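PDB 2GA8: hypothetical 39.9 kDa protein from Saccharomyces cerevisiae, which acts as an ATP-dependent kinase that could take part in the assembly of endoplasmic reticulum membrane. Local coordinates for residues A[8-11]-A[12-15]; A[16-19]-A[20-23]; A[308-312]-A[313-317]. All coordinates share one frame; numbering follows the deposited sequence.

Interaction 1 of 3, residues A[8-11]-A[12-15]; sequences ADDV and LQLL
Leu12 leans back over the preceding turn of helix 4-17 and meets the carbonyl oxygen of Ala8 along much of its side chain. Its CB lies 3.6 Å from Ala8 O. The next atom comes closer: with CG anti to the carbonyl carbon and beside the backbone N (chi1 -65°), the branch point is brought to 3.2 Å, Leu12 CG to Ala8 O. From there one methyl, CD1, is still within 3.9 Å of Ala8 O. These are carbon-to-oxygen packing contacts; the hydrogen bond to that oxygen is made by the backbone amide, Leu12 N to Ala8 O at 3.0 Å. The same i+4 pattern continues with Gln13 N on Asp9 O, Leu14 N on Asp10 O and Leu15 N on Val11 O, the last at 3.0 Å and nearly straight (166°). Gln13 uses its CB much as Leu12 does, sitting 3.5 Å from Asp9 O, while its amide end extends outward where a polar group suits the exposed side. Asp9 also belongs to this outer side. Val11 and Leu15 turn to the interior: both touch Ile262 of the parallel sheet, where Val11 further meets Val27 and Leu291 and Leu15 meets Val25, so branched apolar residues pack the helix against the strands. Val11 also reaches Ile48 of helix 47-58, beside Ala8, which is small enough to sit close against Ile47 and Ile48. Because the backbone amides and carbonyls satisfy one another, the side chains need not do so: Val11 and Leu15 can be buried against the sheet, while the polar Asp9 and Gln13 lie on the exposed side.

Interaction 2 of 3, residues A[16-19]-A[20-23]; sequences DNRI and EDNY
Arg18 grips Asn22 side-on, turning NE and one terminal nitrogen onto a single oxygen. Arg18 NE is 2.8 Å from Asn22 OD1 and Arg18 NH2 is 2.9 Å from Asn22 OD1, with the oxygen near the guanidinium plane. The NH2 donor arrives on a lone pair, whereas NE lies nearly along the C=O axis. Such a fork needs a chain that folds back, and Arg18 supplies it by bending at chi2 and chi3 (-68° and -62°). The amide plane is turned 36° from the guanidinium. Over one guanidinium face sits Asp21 CB, 3.7 Å from Arg18 NH2; the carboxylate oxygen Asp21 OD2 stands well out of the guanidinium plane, so it offers the arginine only a nearby opposite charge. The backbone behind this grip makes a type I beta turn over residues 18-21, just after helix 4-17: Arg18 O receives Asp21 N from above its carbonyl plane and, as a further i+4 bond, Asn22 N, at 2.7 Å from Arg18 O. This turn sends the chain from the helix toward strand 25-30, the strand that runs into the P-loop. Two waters bridge further backbone groups. One joins Asn17 O to Glu20 N, with a weak bond to Asp21 OD2, and the second links Ile19 O and Asn22 O, 2.8 Å from Ile19 O. Further out, Ile19 packs against Lys225, and the buried Asn22 is fixed at its other end: an asparagine suits the place because it accepts from the arginine through OD1 and donates through ND2 to Thr287 O and Ser206 OG.

Interaction 3 of 3, residues A[308-312]-A[313-317]; sequences KRHLQ and SGLVT. With SO4 (sulfate ion), chain F; SO4 (sulfate ion), chain G.
His310 and Leu315 meet obliquely where helix 299-312 ends, with the leucine methyl CD2 brought to 3.4 Å from His310 CD2. The ring is set by its chi1 of -76°, which keeps it beside the backbone N, and by a hydrogen bond from ND1 to Val306 O one turn earlier. Val316 CG2 also packs here, 3.8 Å from His310 CB and 4.1 Å from Leu311 CB. With an alanine at His310, Leu315 CD2 and Lys325 would probably face a gap and Val306 O would lose its ring partner. Ser313 suits its place by donating twice to one carbonyl: Ser313 OG lies 2.7 Å from Arg309 O, and Ser313 N approaches from the opposite face of that carbonyl's plane. Arg309 points elsewhere, its chain extended from CG to NE, and its guanidinium presents an edge to two sulfate ions, probably from the crystallisation liquor. NE and NH2 hold one sulfate, with Arg309 NE 2.7 Å from O1 of the chain F ion at 175°; NH1 and NH2 hold the other, so NH2 serves both. Sulfate here also takes bonds from Gly34 N, Gly36 N, Ser38 N, Ser35 OG and Lys37 NZ of the probable ATP-binding loop, consistent with a phosphate pocket of a P-loop kinase to which Arg309 probably contributes positive charge. The helix itself finishes in a Schellman motif: Gly314 has positive phi (81°), where a CB would jam against the preceding carbonyl oxygen, Gly314 N bonds to Leu311 O, and Leu315 N bonds weakly to His310 O.

Interactions 1 and 2 follow one another along the chain: both use helix 4-17, the first on its body and the second at its end, with centres 11 Å apart. Interaction 1 lays that helix on the parallel sheet, and interaction 2 turns the chain toward strand 25-30, which leads to the P-loop. Interaction 3 stands apart, its centre 38 Å from that of interaction 1 and 45 Å from that of interaction 2, with interactions 2 and 3 on opposite sides of the chain's centre. It alone adjoins the probable ATP site, the side chain of Arg309 lying about 4 Å from Gly34; interactions 1 and 2 lie away from that site.

Interaction 1 of 3, residues A[8-11]-A[12-15]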
ATOM      1  N   ALA A   8       2.045   9.417 -15.201  1.00 17.36           N
ATOM      2  CA  ALA A   8       3.422   9.671 -14.795  1.00 17.58           C
ATOM      3  C   ALA A   8       3.704  11.165 -14.857  1.00 16.27           C
ATOM      4  O   ALA A   8       4.368  11.708 -13.981  1.00 14.65           O
ATOM      5  CB  ALA A   8       4.391   8.912 -15.694  1.00 17.40           C
ATOM      6  N   ASP A   9       3.207  11.830 -15.898  1.00 17.08           N
ATOM      7  CA  ASP A   9       3.419  13.267 -16.014  1.00 17.96           C
ATOM      8  C   ASP A   9       2.752  14.014 -14.869  1.00 17.03           C
ATOM      9  O   ASP A   9       3.336  14.932 -14.300  1.00 15.33           O
ATOM     10  CB  ASP A   9       2.890  13.799 -17.350  1.00 21.37           C
ATOM     11  CG  ASP A   9       3.727  13.346 -18.530  1.00 25.40           C
ATOM     12  OD1 ASP A   9       4.935  13.087 -18.343  1.00 27.24           O
ATOM     13  OD2 ASP A   9       3.178  13.263 -19.651  1.00 31.08           O
ATOM     14  N   ASP A  10       1.529  13.618 -14.525  1.00 16.40           N
ATOM     15  CA  ASP A  10       0.830  14.287 -13.445  1.00 17.04           C
ATOM     16  C   ASP A  10       1.523  14.042 -12.110  1.00 14.86           C
ATOM     17  O   ASP A  10       1.580  14.934 -11.272  1.00 14.06           O
ATOM     18  CB  ASP A  10      -0.635  13.836 -13.385  1.00 21.68           C
ATOM     19  CG  ASP A  10      -1.430  14.282 -14.607  1.00 25.67           C
ATOM     20  OD1 ASP A  10      -1.185  15.405 -15.100  1.00 31.47           O
ATOM     21  OD2 ASP A  10      -2.299  13.519 -15.068  1.00 30.34           O
ATOM     22  N   VAL A  11       2.064  12.842 -11.922  1.00 14.73           N
ATOM     23  CA  VAL A  11       2.774  12.526 -10.681  1.00 14.53           C
ATOM     24  C   VAL A  11       4.025  13.402 -10.578  1.00 14.63           C
ATOM     25  O   VAL A  11       4.301  13.988  -9.532  1.00 13.40           O
ATOM     26  CB  VAL A  11       3.188  11.042 -10.635  1.00 16.07           C
ATOM     27  CG1 VAL A  11       4.096  10.787  -9.435  1.00 16.83           C
ATOM     28  CG2 VAL A  11       1.953  10.168 -10.546  1.00 19.93           C
ATOM     29  N   LEU A  12       4.776  13.506 -11.672  1.00 14.70           N
ATOM     30  CA  LEU A  12       5.983  14.323 -11.667  1.00 14.90           C
ATOM     31  C   LEU A  12       5.654  15.799 -11.477  1.00 15.60           C
ATOM     32  O   LEU A  12       6.438  16.547 -10.896  1.00 14.97           O
ATOM     33  CB  LEU A  12       6.772  14.128 -12.967  1.00 15.87           C
ATOM     34  CG  LEU A  12       7.335  12.720 -13.179  1.00 18.89           C
ATOM     35  CD1 LEU A  12       8.124  12.668 -14.479  1.00 21.72           C
ATOM     36  CD2 LEU A  12       8.228  12.349 -12.007  1.00 19.31           C
ATOM     37  N   GLN A  13       4.495  16.223 -11.964  1.00 15.35           N
ATOM     38  CA  GLN A  13       4.115  17.619 -11.814  1.00 18.15           C
ATOM     39  C   GLN A  13       3.859  17.949 -10.351  1.00 16.70           C
ATOM     40  O   GLN A  13       4.261  19.006  -9.864  1.00 17.41           O
ATOM     41  CB  GLN A  13       2.869  17.926 -12.642  1.00 19.35           C
ATOM     42  CG  GLN A  13       2.399  19.358 -12.514  1.00 27.75           C
ATOM     43  CD  GLN A  13       1.371  19.713 -13.562  1.00 32.54           C
ATOM     44  OE1 GLN A  13       0.294  19.115 -13.620  1.00 36.39           O
ATOM     45  NE2 GLN A  13       1.698  20.685 -14.406  1.00 33.42           N
ATOM     46  N   LEU A  14       3.191  17.042  -9.650  1.00 17.09           N
ATOM     47  CA  LEU A  14       2.901  17.265  -8.238  1.00 17.70           C
ATOM     48  C   LEU A  14       4.184  17.200  -7.421  1.00 14.69           C
ATOM     49  O   LEU A  14       4.405  18.026  -6.539  1.00 16.53           O
ATOM     50  CB  LEU A  14       1.896  16.238  -7.714  1.00 17.95           C
ATOM     51  CG  LEU A  14       1.508  16.428  -6.238  1.00 18.88           C
ATOM     52  CD1 LEU A  14       1.030  17.857  -6.009  1.00 21.37           C
ATOM     53  CD2 LEU A  14       0.420  15.447  -5.858  1.00 19.77           C
ATOM     54  N   LEU A  15       5.040  16.228  -7.718  1.00 15.56           N
ATOM     55  CA  LEU A  15       6.291  16.116  -6.981  1.00 15.03           C
ATOM     56  C   LEU A  15       7.083  17.405  -7.145  1.00 14.61           C
ATOM     57  O   LEU A  15       7.627  17.936  -6.184  1.00 14.72           O
ATOM     58  CB  LEU A  15       7.122  14.929  -7.484  1.00 13.72           C
ATOM     59  CG  LEU A  15       8.488  14.734  -6.816  1.00 16.85           C
ATOM     60  CD1 LEU A  15       8.315  14.566  -5.314  1.00 14.83           C
ATOM     61  CD2 LEU A  15       9.183  13.515  -7.405  1.00 17.56           C
TER

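Interaction 2 of 3, residues A[16-19]-A[20-23]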
ATOM      1  N   ASP A  16       7.132  17.918  -8.369  1.00 15.30           N
ATOM      2  CA  ASP A  16       7.871  19.150  -8.619  1.00 16.42           C
ATOM      3  C   ASP A  16       7.259  20.324  -7.863  1.00 15.98           C
ATOM      4  O   ASP A  16       7.970  21.152  -7.304  1.00 15.46           O
ATOM      5  CB  ASP A  16       7.898  19.467 -10.111  1.00 16.01           C
ATOM      6  CG  ASP A  16       8.804  20.637 -10.427  1.00 19.17           C
ATOM      7  OD1 ASP A  16      10.033  20.482 -10.281  1.00 20.41           O
ATOM      8  OD2 ASP A  16       8.289  21.709 -10.804  1.00 18.75           O
ATOM      9  N   ASN A  17       5.935  20.395  -7.856  1.00 17.76           N
ATOM     10  CA  ASN A  17       5.235  21.467  -7.158  1.00 20.91           C
ATOM     11  C   ASN A  17       5.425  21.413  -5.644  1.00 20.27           C
ATOM     12  O   ASN A  17       5.422  22.447  -4.976  1.00 21.84           O
ATOM     13  CB  ASN A  17       3.742  21.416  -7.484  1.00 26.55           C
ATOM     14  CG  ASN A  17       3.384  22.251  -8.695  1.00 32.89           C
ATOM     15  OD1 ASN A  17       2.357  22.029  -9.337  1.00 37.24           O
ATOM     16  ND2 ASN A  17       4.226  23.235  -9.003  1.00 35.11           N
ATOM     17  N   ARG A  18       5.612  20.211  -5.113  1.00 17.65           N
ATOM     18  CA  ARG A  18       5.769  20.019  -3.671  1.00 17.30           C
ATOM     19  C   ARG A  18       7.195  19.683  -3.244  1.00 16.23           C
ATOM     20  O   ARG A  18       7.434  19.314  -2.096  1.00 16.21           O
ATOM     21  CB  ARG A  18       4.827  18.899  -3.213  1.00 15.76           C
ATOM     22  CG  ARG A  18       3.375  19.112  -3.603  1.00 19.17           C
ATOM     23  CD  ARG A  18       2.773  20.291  -2.856  1.00 17.66           C
ATOM     24  NE  ARG A  18       2.787  20.060  -1.414  1.00 20.85           N
ATOM     25  CZ  ARG A  18       2.293  20.900  -0.512  1.00 22.15           C
ATOM     26  NH1 ARG A  18       1.740  22.045  -0.895  1.00 25.97           N
ATOM     27  NH2 ARG A  18       2.337  20.588   0.776  1.00 22.91           N
ATOM     28  N   ILE A  19       8.139  19.831  -4.166  1.00 18.19           N
ATOM     29  CA  ILE A  19       9.543  19.513  -3.924  1.00 19.15           C
ATOM     30  C   ILE A  19      10.156  20.121  -2.658  1.00 19.95           C
ATOM     31  O   ILE A  19      11.005  19.499  -2.014  1.00 19.54           O
ATOM     32  CB  ILE A  19      10.401  19.930  -5.145  1.00 21.68           C
ATOM     33  CG1 ILE A  19      11.731  19.178  -5.125  1.00 25.64           C
ATOM     34  CG2 ILE A  19      10.627  21.438  -5.138  1.00 21.80           C
ATOM     35  CD1 ILE A  19      11.585  17.680  -5.333  1.00 24.99           C
ATOM     36  N   GLU A  20       9.732  21.329  -2.302  1.00 19.39           N
ATOM     37  CA  GLU A  20      10.257  21.997  -1.117  1.00 22.03           C
ATOM     38  C   GLU A  20       9.374  21.794   0.110  1.00 21.18           C
ATOM     39  O   GLU A  20       9.756  22.164   1.219  1.00 23.54           O
ATOM     40  CB  GLU A  20      10.413  23.500  -1.384  1.00 24.95           C
ATOM     41  CG  GLU A  20      11.528  23.852  -2.363  1.00 30.71           C
ATOM     42  CD  GLU A  20      11.553  25.329  -2.722  1.00 34.97           C
ATOM     43  OE1 GLU A  20      11.637  26.171  -1.801  1.00 37.19           O
ATOM     44  OE2 GLU A  20      11.489  25.648  -3.928  1.00 37.55           O
ATOM     45  N   ASP A  21       8.206  21.192  -0.088  1.00 19.79           N
ATOM     46  CA  ASP A  21       7.257  20.976   1.001  1.00 19.21           C
ATOM     47  C   ASP A  21       7.072  19.528   1.433  1.00 18.50           C
ATOM     48  O   ASP A  21       6.672  19.260   2.569  1.00 17.18           O
ATOM     49  CB  ASP A  21       5.888  21.537   0.609  1.00 22.62           C
ATOM     50  CG  ASP A  21       5.932  23.019   0.305  1.00 26.37           C
ATOM     51  OD1 ASP A  21       6.315  23.793   1.204  1.00 28.68           O
ATOM     52  OD2 ASP A  21       5.583  23.406  -0.830  1.00 29.70           O
ATOM     53  N   ASN A  22       7.348  18.593   0.532  1.00 15.40           N
ATOM     54  CA  ASN A  22       7.167  17.180   0.851  1.00 14.32           C
ATOM     55  C   ASN A  22       8.319  16.347   0.333  1.00 13.08           C
ATOM     56  O   ASN A  22       8.741  16.505  -0.814  1.00 15.31           O
ATOM     57  CB  ASN A  22       5.868  16.648   0.232  1.00 13.28           C
ATOM     58  CG  ASN A  22       4.629  17.333   0.782  1.00 14.99           C
ATOM     59  OD1 ASN A  22       4.170  18.348   0.252  1.00 15.36           O
ATOM     60  ND2 ASN A  22       4.081  16.775   1.853  1.00 14.42           N
ATOM     61  N   TYR A  23       8.814  15.449   1.173  1.00 13.22           N
ATOM     62  CA  TYR A  23       9.917  14.584   0.780  1.00 13.57           C
ATOM     63  C   TYR A  23       9.457  13.591  -0.282  1.00 13.19           C
ATOM     64  O   TYR A  23      10.221  13.201  -1.167  1.00 14.08           O
ATOM     65  CB  TYR A  23      10.451  13.807   1.977  1.00 11.46           C
ATOM     66  CG  TYR A  23      11.726  13.072   1.645  1.00 12.19           C
ATOM     67  CD1 TYR A  23      12.916  13.771   1.456  1.00 11.38           C
ATOM     68  CD2 TYR A  23      11.738  11.688   1.479  1.00 10.59           C
ATOM     69  CE1 TYR A  23      14.080  13.115   1.111  1.00 11.53           C
ATOM     70  CE2 TYR A  23      12.907  11.017   1.131  1.00 11.94           C
ATOM     71  CZ  TYR A  23      14.073  11.742   0.949  1.00 11.66           C
ATOM     72  OH  TYR A  23      15.231  11.092   0.612  1.00 11.65           O
TER
HETATM   73  O   HOH W   1       7.857  23.218  -3.228  1.00 26.98           O
HETATM   74  O   HOH W   2      11.198  16.741  -1.872  1.00 21.26           O

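Interaction 3 of 3, residues A[308-312]-A[313-317]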
ATOM      1  N   LYS A 308     -12.748 -15.854 -15.031  1.00 18.50           N
ATOM      2  CA  LYS A 308     -11.616 -16.661 -15.477  1.00 20.57           C
ATOM      3  C   LYS A 308     -10.617 -16.916 -14.358  1.00 22.11           C
ATOM      4  O   LYS A 308     -10.056 -18.006 -14.260  1.00 21.52           O
ATOM      5  CB  LYS A 308     -10.898 -15.988 -16.642  1.00 23.56           C
ATOM      6  CG  LYS A 308     -11.643 -16.019 -17.955  1.00 23.89           C
ATOM      7  CD  LYS A 308     -10.735 -15.484 -19.047  1.00 28.50           C
ATOM      8  CE  LYS A 308     -11.368 -15.566 -20.417  1.00 28.03           C
ATOM      9  NZ  LYS A 308     -10.426 -15.023 -21.434  1.00 30.90           N
ATOM     10  N   ARG A 309     -10.379 -15.912 -13.518  1.00 23.14           N
ATOM     11  CA  ARG A 309      -9.443 -16.087 -12.410  1.00 24.04           C
ATOM     12  C   ARG A 309      -9.947 -17.164 -11.464  1.00 23.15           C
ATOM     13  O   ARG A 309      -9.176 -18.002 -10.994  1.00 25.04           O
ATOM     14  CB  ARG A 309      -9.261 -14.780 -11.637  1.00 24.71           C
ATOM     15  CG  ARG A 309      -8.530 -13.708 -12.405  1.00 25.98           C
ATOM     16  CD  ARG A 309      -8.303 -12.489 -11.523  1.00 27.00           C
ATOM     17  NE  ARG A 309      -7.625 -11.422 -12.247  1.00 27.22           N
ATOM     18  CZ  ARG A 309      -7.349 -10.230 -11.729  1.00 25.21           C
ATOM     19  NH1 ARG A 309      -7.693  -9.954 -10.478  1.00 22.20           N
ATOM     20  NH2 ARG A 309      -6.729  -9.318 -12.463  1.00 26.45           N
ATOM     21  N   HIS A 310     -11.245 -17.143 -11.183  1.00 22.80           N
ATOM     22  CA  HIS A 310     -11.834 -18.134 -10.296  1.00 22.29           C
ATOM     23  C   HIS A 310     -11.738 -19.526 -10.898  1.00 21.19           C
ATOM     24  O   HIS A 310     -11.525 -20.502 -10.182  1.00 18.44           O
ATOM     25  CB  HIS A 310     -13.298 -17.799 -10.007  1.00 26.22           C
ATOM     26  CG  HIS A 310     -13.475 -16.676  -9.036  1.00 30.66           C
ATOM     27  ND1 HIS A 310     -12.936 -15.424  -9.239  1.00 33.41           N
ATOM     28  CD2 HIS A 310     -14.119 -16.620  -7.847  1.00 33.61           C
ATOM     29  CE1 HIS A 310     -13.238 -14.646  -8.215  1.00 34.81           C
ATOM     30  NE2 HIS A 310     -13.956 -15.347  -7.356  1.00 35.39           N
ATOM     31  N   LEU A 311     -11.904 -19.614 -12.214  1.00 19.75           N
ATOM     32  CA  LEU A 311     -11.824 -20.903 -12.893  1.00 19.94           C
ATOM     33  C   LEU A 311     -10.391 -21.422 -12.866  1.00 21.13           C
ATOM     34  O   LEU A 311     -10.149 -22.589 -12.555  1.00 20.63           O
ATOM     35  CB  LEU A 311     -12.297 -20.769 -14.345  1.00 18.63           C
ATOM     36  CG  LEU A 311     -12.279 -22.052 -15.185  1.00 19.84           C
ATOM     37  CD1 LEU A 311     -13.190 -23.094 -14.557  1.00 19.68           C
ATOM     38  CD2 LEU A 311     -12.723 -21.740 -16.611  1.00 20.61           C
ATOM     39  N   GLN A 312      -9.439 -20.550 -13.188  1.00 22.84           N
ATOM     40  CA  GLN A 312      -8.031 -20.937 -13.207  1.00 26.79           C
ATOM     41  C   GLN A 312      -7.535 -21.289 -11.816  1.00 28.02           C
ATOM     42  O   GLN A 312      -6.621 -22.099 -11.661  1.00 26.94           O
ATOM     43  CB  GLN A 312      -7.170 -19.805 -13.762  1.00 28.53           C
ATOM     44  CG  GLN A 312      -7.511 -19.388 -15.174  1.00 35.59           C
ATOM     45  CD  GLN A 312      -6.716 -18.177 -15.614  1.00 39.85           C
ATOM     46  OE1 GLN A 312      -6.734 -17.135 -14.953  1.00 42.24           O
ATOM     47  NE2 GLN A 312      -6.011 -18.303 -16.734  1.00 41.83           N
ATOM     48  N   SER A 313      -8.144 -20.673 -10.809  1.00 29.85           N
ATOM     49  CA  SER A 313      -7.768 -20.899  -9.420  1.00 31.82           C
ATOM     50  C   SER A 313      -8.512 -22.074  -8.793  1.00 31.84           C
ATOM     51  O   SER A 313      -8.270 -22.426  -7.638  1.00 32.45           O
ATOM     52  CB  SER A 313      -8.021 -19.629  -8.603  1.00 32.45           C
ATOM     53  OG  SER A 313      -7.301 -18.535  -9.145  1.00 35.95           O
ATOM     54  N   GLY A 314      -9.421 -22.673  -9.555  1.00 31.25           N
ATOM     55  CA  GLY A 314     -10.168 -23.813  -9.057  1.00 30.37           C
ATOM     56  C   GLY A 314     -11.362 -23.512  -8.170  1.00 31.18           C
ATOM     57  O   GLY A 314     -12.028 -24.435  -7.701  1.00 31.12           O
ATOM     58  N   LEU A 315     -11.644 -22.234  -7.938  1.00 30.46           N
ATOM     59  CA  LEU A 315     -12.774 -21.846  -7.096  1.00 30.99           C
ATOM     60  C   LEU A 315     -14.117 -22.266  -7.691  1.00 29.58           C
ATOM     61  O   LEU A 315     -15.089 -22.469  -6.963  1.00 28.89           O
ATOM     62  CB  LEU A 315     -12.770 -20.333  -6.860  1.00 32.70           C
ATOM     63  CG  LEU A 315     -11.732 -19.759  -5.885  1.00 35.59           C
ATOM     64  CD1 LEU A 315     -10.329 -20.152  -6.311  1.00 38.13           C
ATOM     65  CD2 LEU A 315     -11.870 -18.247  -5.836  1.00 36.30           C
ATOM     66  N   VAL A 316     -14.171 -22.385  -9.015  1.00 26.77           N
ATOM     67  CA  VAL A 316     -15.391 -22.789  -9.709  1.00 25.01           C
ATOM     68  C   VAL A 316     -15.042 -23.850 -10.751  1.00 22.38           C
ATOM     69  O   VAL A 316     -13.878 -23.993 -11.116  1.00 24.32           O
ATOM     70  CB  VAL A 316     -16.065 -21.583 -10.413  1.00 24.20           C
ATOM     71  CG1 VAL A 316     -16.568 -20.586  -9.374  1.00 23.80           C
ATOM     72  CG2 VAL A 316     -15.078 -20.906 -11.353  1.00 22.64           C
ATOM     73  N   THR A 317     -16.036 -24.595 -11.225  1.00 22.87           N
ATOM     74  CA  THR A 317     -15.769 -25.632 -12.221  1.00 22.56           C
ATOM     75  C   THR A 317     -15.990 -25.155 -13.654  1.00 20.92           C
ATOM     76  O   THR A 317     -15.496 -25.775 -14.595  1.00 21.24           O
ATOM     77  CB  THR A 317     -16.638 -26.898 -11.995  1.00 23.85           C
ATOM     78  OG1 THR A 317     -18.004 -26.613 -12.313  1.00 26.79           O
ATOM     79  CG2 THR A 317     -16.541 -27.361 -10.548  1.00 26.48           C
TER
HETATM   80  S   SO4 F 402      -5.592 -11.085 -15.270  1.00 63.56           S
HETATM   81  O1  SO4 F 402      -6.752 -11.851 -14.781  1.00 62.24           O
HETATM   82  O2  SO4 F 402      -4.373 -11.548 -14.579  1.00 62.96           O
HETATM   83  O3  SO4 F 402      -5.445 -11.290 -16.725  1.00 63.01           O
HETATM   84  O4  SO4 F 402      -5.795  -9.649 -14.998  1.00 63.34           O
HETATM   85  S   SO4 G 403      -6.707  -6.150 -10.163  1.00 18.94           S
HETATM   86  O1  SO4 G 403      -7.270  -7.288  -9.405  1.00 21.85           O
HETATM   87  O2  SO4 G 403      -5.325  -5.900  -9.713  1.00 22.50           O
HETATM   88  O3  SO4 G 403      -6.735  -6.460 -11.603  1.00 23.29           O
HETATM   89  O4  SO4 G 403      -7.535  -4.951  -9.919  1.00 22.65           O